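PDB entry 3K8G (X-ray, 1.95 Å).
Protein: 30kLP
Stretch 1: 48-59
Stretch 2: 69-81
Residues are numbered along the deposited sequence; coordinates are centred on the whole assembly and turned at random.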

# COMPACT_ATOMS: atom_id res chain seq x y z
N LYS A 48 15.39 1.09 2.04
CA LYS A 48 15.33 0.92 3.50
C LYS A 48 15.72 2.22 4.19
O LYS A 48 15.05 2.65 5.13
N LYS A 49 16.79 2.85 3.71
CA LYS A 49 17.23 4.12 4.29
C LYS A 49 16.13 5.18 4.22
O LYS A 49 15.92 5.93 5.19
N ILE A 50 15.44 5.25 3.08
CA ILE A 50 14.33 6.20 2.92
C ILE A 50 13.21 5.90 3.92
O ILE A 50 12.69 6.83 4.59
N VAL A 51 12.86 4.62 4.04
CA VAL A 51 11.79 4.19 4.96
C VAL A 51 12.12 4.58 6.39
O VAL A 51 11.23 5.04 7.11
N ASP A 52 13.39 4.42 6.80
CA ASP A 52 13.82 4.80 8.15
C ASP A 52 13.66 6.29 8.48
O ASP A 52 13.65 6.67 9.65
N ARG A 53 13.49 7.11 7.44
CA ARG A 53 13.22 8.55 7.61
C ARG A 53 11.77 8.97 7.24
O ARG A 53 11.48 10.16 7.10
N THR A 54 10.87 7.99 7.11
CA THR A 54 9.49 8.22 6.62
C THR A 54 8.49 8.03 7.76
O THR A 54 8.63 7.09 8.54
N THR A 55 7.51 8.93 7.89
CA THR A 55 6.47 8.75 8.90
C THR A 55 5.27 7.96 8.35
O THR A 55 4.64 7.20 9.11
N ALA A 56 4.97 8.13 7.05
CA ALA A 56 3.81 7.46 6.45
C ALA A 56 4.02 7.22 4.96
O ALA A 56 4.62 8.04 4.27
N VAL A 57 3.54 6.07 4.49
CA VAL A 57 3.65 5.69 3.08
C VAL A 57 2.21 5.50 2.51
O VAL A 57 1.40 4.78 3.08
N TYR A 58 1.94 6.13 1.37
CA TYR A 58 0.68 5.99 0.64
C TYR A 58 1.01 5.25 -0.64
O TYR A 58 2.01 5.56 -1.30
N GLY A 59 0.22 4.24 -1.01
CA GLY A 59 0.58 3.46 -2.16
C GLY A 59 -0.63 3.16 -3.04
O GLY A 59 -1.75 3.10 -2.57
N ARG A 69 2.98 2.68 -7.12
CA ARG A 69 3.38 4.07 -7.01
C ARG A 69 3.23 4.42 -5.57
O ARG A 69 2.17 4.16 -5.00
N LEU A 70 4.27 5.03 -4.99
CA LEU A 70 4.31 5.24 -3.55
C LEU A 70 4.67 6.69 -3.26
O LEU A 70 5.52 7.28 -3.90
N PHE A 71 4.04 7.23 -2.24
CA PHE A 71 4.34 8.55 -1.79
C PHE A 71 4.63 8.50 -0.28
O PHE A 71 3.84 7.94 0.48
N GLY A 72 5.77 9.06 0.11
CA GLY A 72 6.18 9.05 1.54
C GLY A 72 6.25 10.45 2.13
O GLY A 72 6.71 11.36 1.46
N SER A 73 5.75 10.64 3.36
CA SER A 73 5.96 11.89 4.08
C SER A 73 7.04 11.58 5.08
O SER A 73 6.96 10.56 5.77
N GLY A 74 8.06 12.44 5.14
CA GLY A 74 9.15 12.21 6.08
C GLY A 74 10.08 13.41 6.14
O GLY A 74 9.68 14.54 5.88
N SER A 75 11.33 13.12 6.47
CA SER A 75 12.37 14.15 6.62
C SER A 75 13.54 13.68 5.77
O SER A 75 14.18 12.68 6.09
N TYR A 76 13.75 14.33 4.64
CA TYR A 76 14.74 13.89 3.68
C TYR A 76 15.73 15.03 3.36
O TYR A 76 15.78 15.52 2.23
N PRO A 77 16.53 15.44 4.37
CA PRO A 77 17.52 16.52 4.19
C PRO A 77 18.58 16.20 3.14
O PRO A 77 18.83 15.04 2.84
N TYR A 78 19.21 17.24 2.61
CA TYR A 78 20.26 17.09 1.59
C TYR A 78 21.39 16.15 2.03
O TYR A 78 21.91 15.39 1.22
N ALA A 79 21.75 16.20 3.31
CA ALA A 79 22.87 15.42 3.85
C ALA A 79 22.53 13.94 3.80
O ALA A 79 23.42 13.09 3.73
N PHE A 80 21.24 13.64 3.83
CA PHE A 80 20.79 12.26 3.68
C PHE A 80 20.78 11.87 2.20
O PHE A 80 21.42 10.90 1.81
N THR A 81 20.07 12.65 1.38
CA THR A 81 19.90 12.32 -0.04
C THR A 81 21.22 12.24 -0.80
O THR A 81 21.39 11.37 -1.65

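The two stretches meet as an antiparallel strand pair that opens, beyond a beta bulge between Thr54 and Ala56, into a pocket bounded by the end of the first helix and the start of the second. Along the ladder, Tyr58 (chi1 m) and Phe71 (chi1 t) rise from the same face of the sheet, and Tyr58 CD2 lies at the edge of the Phe71 ring, 4.0 Å from Phe71 CD2. The Tyr58 ring runs on along the strand until its edge reaches Ser73, with CE2 3.9 Å from Ser73 OG. On the other face the relief is lower: Val57 CG1 (chi1 t) rests 4.1 Å from Leu70 CD2, and the same Leu70 methyl fills the hollow left by Gly59, 3.7 Å from Gly59 CA. A CB on Gly59 would clash with it.

Gly72 leaves a similar gap on this face, occupied by Thr54 CG2, 4.1 Å from Gly72 CA, and by the nearby Tyr76 hydroxyl. Gly74 is still tighter: a CB there would collide with Arg53 O and Thr54 CA. Although the CA-to-CB bond of Tyr76 points away from stretch 1, its m rotamer brings the ring end back, so that OH donates to Thr54 OG1 at 2.6 Å. Thr54 OG1 in turn donates to Ile50 O, also at 2.6 Å, tying the tyrosine to the helix end. Ile50 (m, t) packs against both the Tyr76 and Phe80 rings, with CG2 3.7 Å from Tyr76 CE1 and CG1 4.0 Å from Phe80 CZ.

Of the residues here, Arg53 (m, t, p) has the largest area covered by the other stretch, 121 Å². Its CD sits squarely over the Phe80 ring, 3.6 Å from the centroid, while NE donates to Ser75 O at 2.7 Å. Phe80 (chi1 t) points toward the first helix, where its rim also meets Lys49, CB to CE1 3.8 Å.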

# COMPACT_ATOMS: atom_id res chain seq x y z
CB LYS A 48 16.20 -0.26 3.98
CG LYS A 48 15.54 -1.62 3.79
CD LYS A 48 16.09 -2.67 4.76
CE LYS A 48 15.37 -4.01 4.56
NZ LYS A 48 15.71 -5.01 5.63
CB LYS A 49 18.53 4.60 3.63
CG LYS A 49 19.77 3.82 4.14
CD LYS A 49 21.04 4.22 3.37
CE LYS A 49 22.28 3.50 3.91
NZ LYS A 49 22.17 2.03 3.73
CB ILE A 50 13.81 6.25 1.45
CG1 ILE A 50 14.91 6.82 0.52
CG2 ILE A 50 12.52 7.11 1.33
CD1 ILE A 50 14.62 6.69 -0.95
CB VAL A 51 11.44 2.68 4.85
CG1 VAL A 51 10.25 2.32 5.73
CG2 VAL A 51 11.05 2.36 3.46
CB ASP A 52 15.26 4.32 8.43
CG ASP A 52 15.38 2.78 8.40
OD1 ASP A 52 16.50 2.26 8.26
OD2 ASP A 52 14.34 2.09 8.51
CB ARG A 53 14.21 9.35 6.76
CG ARG A 53 15.69 9.17 7.20
CD ARG A 53 16.57 10.28 6.66
NE ARG A 53 16.30 11.54 7.36
CZ ARG A 53 16.98 12.00 8.40
NH1 ARG A 53 18.01 11.32 8.90
NH2 ARG A 53 16.62 13.15 8.95
CB THR A 54 9.21 7.25 5.48
OG1 THR A 54 10.17 7.48 4.45
CG2 THR A 54 7.77 7.42 4.89
CB THR A 55 5.99 10.09 9.54
OG1 THR A 55 5.53 10.95 8.51
CG2 THR A 55 7.15 10.80 10.27
CB ALA A 56 2.54 8.29 6.67
CB VAL A 57 4.45 4.37 2.92
CG1 VAL A 57 4.44 3.87 1.45
CG2 VAL A 57 5.94 4.54 3.36
CB TYR A 58 0.14 7.39 0.28
CG TYR A 58 -0.07 8.26 1.48
CD1 TYR A 58 -1.34 8.40 2.04
CD2 TYR A 58 1.00 8.94 2.08
CE1 TYR A 58 -1.56 9.20 3.15
CE2 TYR A 58 0.80 9.74 3.21
CZ TYR A 58 -0.49 9.86 3.74
OH TYR A 58 -0.71 10.65 4.85
CB ARG A 69 2.48 4.97 -7.84
CG ARG A 69 2.44 4.54 -9.35
CD ARG A 69 1.67 5.60 -10.17
NE ARG A 69 1.26 4.99 -11.44
CZ ARG A 69 0.15 5.29 -12.10
NH1 ARG A 69 -0.70 6.21 -11.62
NH2 ARG A 69 -0.12 4.66 -13.22
CB LEU A 70 5.36 4.33 -2.88
CG LEU A 70 5.21 2.83 -3.20
CD1 LEU A 70 6.50 2.07 -2.99
CD2 LEU A 70 4.07 2.28 -2.33
CB PHE A 71 3.15 9.46 -2.10
CG PHE A 71 3.37 10.89 -1.70
CD1 PHE A 71 3.73 11.85 -2.64
CD2 PHE A 71 3.18 11.29 -0.37
CE1 PHE A 71 3.91 13.19 -2.28
CE2 PHE A 71 3.38 12.64 0.01
CZ PHE A 71 3.72 13.58 -0.95
CB SER A 73 4.71 12.33 4.86
OG SER A 73 3.60 12.39 3.99
CB SER A 75 12.78 14.29 8.08
OG SER A 75 13.71 15.35 8.26
CB TYR A 76 14.08 13.39 2.41
CG TYR A 76 12.91 12.41 2.63
CD1 TYR A 76 13.14 11.15 3.14
CD2 TYR A 76 11.60 12.78 2.32
CE1 TYR A 76 12.11 10.25 3.33
CE2 TYR A 76 10.56 11.88 2.50
CZ TYR A 76 10.81 10.63 2.99
OH TYR A 76 9.79 9.73 3.18
CB PRO A 77 18.19 16.63 5.58
CG PRO A 77 17.36 15.89 6.52
CD PRO A 77 16.59 14.85 5.72
CB TYR A 78 20.84 18.47 1.25
CG TYR A 78 21.96 18.43 0.22
CD1 TYR A 78 23.27 18.76 0.56
CD2 TYR A 78 21.69 18.06 -1.10
CE1 TYR A 78 24.29 18.73 -0.39
CE2 TYR A 78 22.70 18.03 -2.06
CZ TYR A 78 23.99 18.36 -1.70
OH TYR A 78 24.97 18.31 -2.66
CB ALA A 79 23.19 15.85 5.28
CB PHE A 80 19.41 12.06 4.31
CG PHE A 80 18.73 10.78 3.90
CD1 PHE A 80 19.23 9.55 4.30
CD2 PHE A 80 17.58 10.81 3.09
CE1 PHE A 80 18.62 8.38 3.92
CE2 PHE A 80 16.97 9.64 2.70
CZ PHE A 80 17.47 8.43 3.12
CB THR A 81 18.91 13.27 -0.76
OG1 THR A 81 19.35 14.63 -0.64
CG2 THR A 81 17.51 13.14 -0.14